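Local coordinates for muconolactone isomerase-like protein (Thermus thermophilus, PDB 1VDH), which catalyses the hydrogen peroxide-dependent oxidative decarboxylation of coproheme to heme b, the last step of coproporphyrin-dependent heme biosynthesis, and assembles as a homopentamer, at residues 11-15 with 132-136; 14-18 with 79-83. Numbering follows the deposited sequence.

Contact 1: 11-15 with 132-136; sequences TLEGW and LTPRV
In this chlorite dismutase-type beta barrel, the loop between strands 102-116 and 141-152 runs alongside the start of strand 10-24, the end-to-end directions of 12-15 and 132-135 being 30° apart. The strand runs through the whole of 11-15, with Gly-14 (phi/psi -120/-136) departing from its neighbours; 132-136 has no regular structure and directly follows Arg-131, predicted to bind coproheme. Gly-14 and Leu-132 are nearest, 4.2 Å between CA atoms, followed by Trp-15 and Thr-133 at 5.6 Å. One backbone hydrogen bond joins the segments, from Trp-15 N to Leu-132 O (2.9 Å, 165°). The same carbonyl receives a CA-H...O contact from Gly-14 CA at 3.3 Å, and an ideal CB on Gly-14 would clash with it. The CA-to-CB bond of Glu-13 points away from 132-136, and its OE2 forms a salt bridge with Lys-211 of a neighbouring subunit. Apolar packing flanks the junction: Leu-132 (chi1 m, chi2 t) brings CD2 to 4.0 Å from Leu-12 CB, while Trp-15 CE3 lies 4.3 Å from Pro-134 CD. The indole of Trp-15 (chi1 m, chi2 -16°) makes several further contacts. Thr-133 CB makes a CH-pi contact 3.6 Å from the centroid of its six-membered ring, Pro-134 O meets the ring edge 3.4 Å from Trp-15 CZ3, and Trp-15 CH2 lies over a guanidinium face, 3.7 Å from Arg-135 CZ.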
# COMPACT_ATOMS: atom_id res chain seq x y z
N THR A 11 24.73 -5.99 22.00
CA THR A 11 24.62 -4.61 21.54
C THR A 11 24.94 -3.59 22.63
O THR A 11 24.86 -3.88 23.82
CB THR A 11 23.19 -4.27 21.02
OG1 THR A 11 22.23 -4.45 22.06
CG2 THR A 11 22.81 -5.15 19.83
N LEU A 12 25.30 -2.40 22.17
CA LEU A 12 25.59 -1.26 23.02
C LEU A 12 24.76 -0.13 22.42
O LEU A 12 24.85 0.13 21.21
CB LEU A 12 27.08 -0.88 22.97
CG LEU A 12 28.08 -1.85 23.61
CD1 LEU A 12 29.49 -1.28 23.46
CD2 LEU A 12 27.74 -2.06 25.08
N GLU A 13 23.93 0.50 23.23
CA GLU A 13 23.09 1.60 22.76
C GLU A 13 23.69 2.95 23.08
O GLU A 13 24.26 3.15 24.15
CB GLU A 13 21.69 1.51 23.38
CG GLU A 13 20.79 0.44 22.78
CD GLU A 13 21.30 -0.97 23.02
OE1 GLU A 13 21.57 -1.32 24.19
OE2 GLU A 13 21.42 -1.73 22.04
N GLY A 14 23.55 3.88 22.14
CA GLY A 14 24.06 5.22 22.32
C GLY A 14 22.93 6.23 22.23
O GLY A 14 21.85 6.02 22.81
N TRP A 15 23.16 7.32 21.51
CA TRP A 15 22.15 8.36 21.35
C TRP A 15 20.91 7.86 20.62
O TRP A 15 20.99 6.95 19.78
CB TRP A 15 22.72 9.54 20.56
CG TRP A 15 23.47 10.56 21.37
CD1 TRP A 15 23.46 10.71 22.74
CD2 TRP A 15 24.35 11.57 20.87
NE1 TRP A 15 24.27 11.77 23.10
CE2 TRP A 15 24.82 12.31 21.97
CE3 TRP A 15 24.78 11.93 19.58
CZ2 TRP A 15 25.71 13.39 21.83
CZ3 TRP A 15 25.65 13.00 19.44
CH2 TRP A 15 26.11 13.72 20.56
N LEU A 132 29.09 5.80 19.87
CA LEU A 132 27.82 5.79 20.59
C LEU A 132 27.15 7.16 20.48
O LEU A 132 25.92 7.26 20.50
CB LEU A 132 28.02 5.45 22.07
CG LEU A 132 28.50 4.03 22.39
CD1 LEU A 132 28.82 3.92 23.89
CD2 LEU A 132 27.44 3.03 21.99
N THR A 133 27.96 8.19 20.32
CA THR A 133 27.47 9.56 20.22
C THR A 133 28.01 10.25 18.96
O THR A 133 28.68 11.28 19.04
CB THR A 133 27.88 10.37 21.47
OG1 THR A 133 29.31 10.33 21.61
CG2 THR A 133 27.25 9.76 22.71
N PRO A 134 27.63 9.73 17.78
CA PRO A 134 28.10 10.30 16.51
C PRO A 134 27.53 11.67 16.17
O PRO A 134 26.32 11.90 16.26
CB PRO A 134 27.65 9.25 15.49
CG PRO A 134 26.32 8.81 16.05
CD PRO A 134 26.62 8.68 17.54
N ARG A 135 28.41 12.59 15.82
CA ARG A 135 28.00 13.94 15.43
C ARG A 135 27.73 13.93 13.94
O ARG A 135 28.46 13.31 13.17
CB ARG A 135 29.09 14.97 15.74
CG ARG A 135 28.99 15.60 17.12
CD ARG A 135 29.25 14.59 18.23
NE ARG A 135 29.37 15.26 19.52
CZ ARG A 135 29.66 14.64 20.67
NH1 ARG A 135 29.76 15.35 21.79
NH2 ARG A 135 29.81 13.32 20.70
N VAL A 136 26.67 14.62 13.54
CA VAL A 136 26.29 14.72 12.13
C VAL A 136 27.25 15.68 11.41
O VAL A 136 27.41 16.82 11.84
CB VAL A 136 24.85 15.26 12.00
CG1 VAL A 136 24.48 15.44 10.56
CG2 VAL A 136 23.87 14.31 12.68

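Contact 2: 14-18 with 79-83; sequences GWHVL and LRPGL
Leu-79 lies at the apolar centre, against Val-17 on the same face of the sheet: Val-17 CG2 is 3.8 Å from Leu-79 CG, and Leu-79 CB is also 3.8 Å from Trp-15 CE3. Trp-15 continues the packing to Pro-81, its NE1 3.9 Å from Pro-81 CG. Val-17 and Leu-79 form an antiparallel non-hydrogen-bonded pair (CA-CA 4.5 Å), and His-16 with Arg-80 the adjoining hydrogen-bonded pair (5.3 Å). Two backbone hydrogen bonds close the latter, His-16 N to Arg-80 O at 2.6 Å and Arg-80 N to His-16 O at 2.9 Å; His-16 O also receives a CA-H...O contact from Leu-79 CA at 3.1 Å. After Arg-80 the chain leaves the strand and turns across the imidazole of His-16 (chi1 m), with Gly-82 CA 3.6 Å from the ring centroid in a CH-pi contact over its face. At the polar edge, His-16 ND1 is hydrogen-bonded to Tyr-109 of strand 102-116. Arg-80 folds back so that its NH1 donates to Leu-79 O (3.0 Å), and it makes a cation-pi contact with Trp-51. Such antiparallel pairing, leading from strand 74-80 into helix 83-95, belongs to the dimeric alpha-beta barrel fold of the chlorite dismutase family.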
# COMPACT_ATOMS: atom_id res chain seq x y z
N GLY A 14 23.55 3.88 22.14
CA GLY A 14 24.06 5.22 22.32
C GLY A 14 22.93 6.23 22.23
O GLY A 14 21.85 6.02 22.81
N TRP A 15 23.16 7.32 21.51
CA TRP A 15 22.15 8.36 21.35
C TRP A 15 20.91 7.86 20.62
O TRP A 15 20.99 6.95 19.78
CB TRP A 15 22.72 9.54 20.56
CG TRP A 15 23.47 10.56 21.37
CD1 TRP A 15 23.46 10.71 22.74
CD2 TRP A 15 24.35 11.57 20.87
NE1 TRP A 15 24.27 11.77 23.10
CE2 TRP A 15 24.82 12.31 21.97
CE3 TRP A 15 24.78 11.93 19.58
CZ2 TRP A 15 25.71 13.39 21.83
CZ3 TRP A 15 25.65 13.00 19.44
CH2 TRP A 15 26.11 13.72 20.56
N HIS A 16 19.76 8.44 20.96
CA HIS A 16 18.49 8.11 20.32
C HIS A 16 18.47 8.98 19.07
O HIS A 16 19.02 10.08 19.06
CB HIS A 16 17.32 8.44 21.23
CG HIS A 16 17.22 7.54 22.42
ND1 HIS A 16 16.02 7.00 22.85
CD2 HIS A 16 18.17 7.05 23.25
CE1 HIS A 16 16.24 6.23 23.90
NE2 HIS A 16 17.54 6.24 24.17
N VAL A 17 17.84 8.48 18.02
CA VAL A 17 17.80 9.17 16.74
C VAL A 17 16.41 9.34 16.16
O VAL A 17 15.60 8.42 16.18
CB VAL A 17 18.64 8.40 15.69
CG1 VAL A 17 18.82 9.23 14.44
CG2 VAL A 17 19.98 7.96 16.27
N LEU A 18 16.15 10.53 15.62
CA LEU A 18 14.87 10.79 14.98
C LEU A 18 15.07 11.37 13.58
O LEU A 18 15.76 12.38 13.41
CB LEU A 18 14.00 11.75 15.80
CG LEU A 18 12.70 12.17 15.10
CD1 LEU A 18 11.77 10.97 14.93
CD2 LEU A 18 12.00 13.27 15.89
N LEU A 79 19.69 13.82 17.06
CA LEU A 79 20.18 12.76 17.94
C LEU A 79 20.23 13.35 19.35
O LEU A 79 20.67 14.49 19.52
CB LEU A 79 21.56 12.26 17.52
CG LEU A 79 21.65 11.38 16.27
CD1 LEU A 79 21.68 12.24 15.02
CD2 LEU A 79 22.89 10.50 16.33
N ARG A 80 19.75 12.60 20.34
CA ARG A 80 19.72 13.06 21.73
C ARG A 80 19.97 11.88 22.67
O ARG A 80 19.88 10.72 22.25
CB ARG A 80 18.35 13.67 22.06
CG ARG A 80 17.92 14.87 21.21
CD ARG A 80 18.72 16.13 21.51
NE ARG A 80 18.11 17.29 20.87
CZ ARG A 80 18.33 17.68 19.62
NH1 ARG A 80 19.17 17.01 18.84
NH2 ARG A 80 17.64 18.69 19.12
N PRO A 81 20.28 12.15 23.95
CA PRO A 81 20.54 11.10 24.95
C PRO A 81 19.30 10.27 25.33
O PRO A 81 19.42 9.29 26.06
CB PRO A 81 21.04 11.90 26.16
CG PRO A 81 21.62 13.14 25.56
CD PRO A 81 20.61 13.48 24.50
N GLY A 82 18.13 10.65 24.82
CA GLY A 82 16.91 9.91 25.13
C GLY A 82 15.75 10.27 24.21
O GLY A 82 15.90 11.11 23.32
N LEU A 83 14.59 9.65 24.44
CA LEU A 83 13.41 9.91 23.62
C LEU A 83 12.76 11.27 23.92
O LEU A 83 12.33 11.96 23.00
CB LEU A 83 12.37 8.80 23.80
CG LEU A 83 11.02 8.97 23.09
CD1 LEU A 83 11.20 9.12 21.58
CD2 LEU A 83 10.11 7.78 23.40

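In the fold
Both contacts start from strand 10-24 and share Gly-14 and Trp-15, with centres about 8 Å apart. Contact 1 is a surface contact in which a loop meets the strand through one backbone hydrogen bond, with much of the remaining packing around an indole. Contact 2 is buried and joins neighbouring strands by regular sheet pairing. Trp-15 therefore bridges loop and sheet, and the two also meet directly where Pro-134 O packs 3.7 Å from Leu-79 CD2 and Val-136 CG2 3.8 Å from Leu-79 CD1. Each reaches a neighbouring subunit, differently: contact 1 through the salt bridge from Glu-13 to Lys-211 of that subunit as well as packing, contact 2 through packing of His-16, Leu-18 and Leu-83.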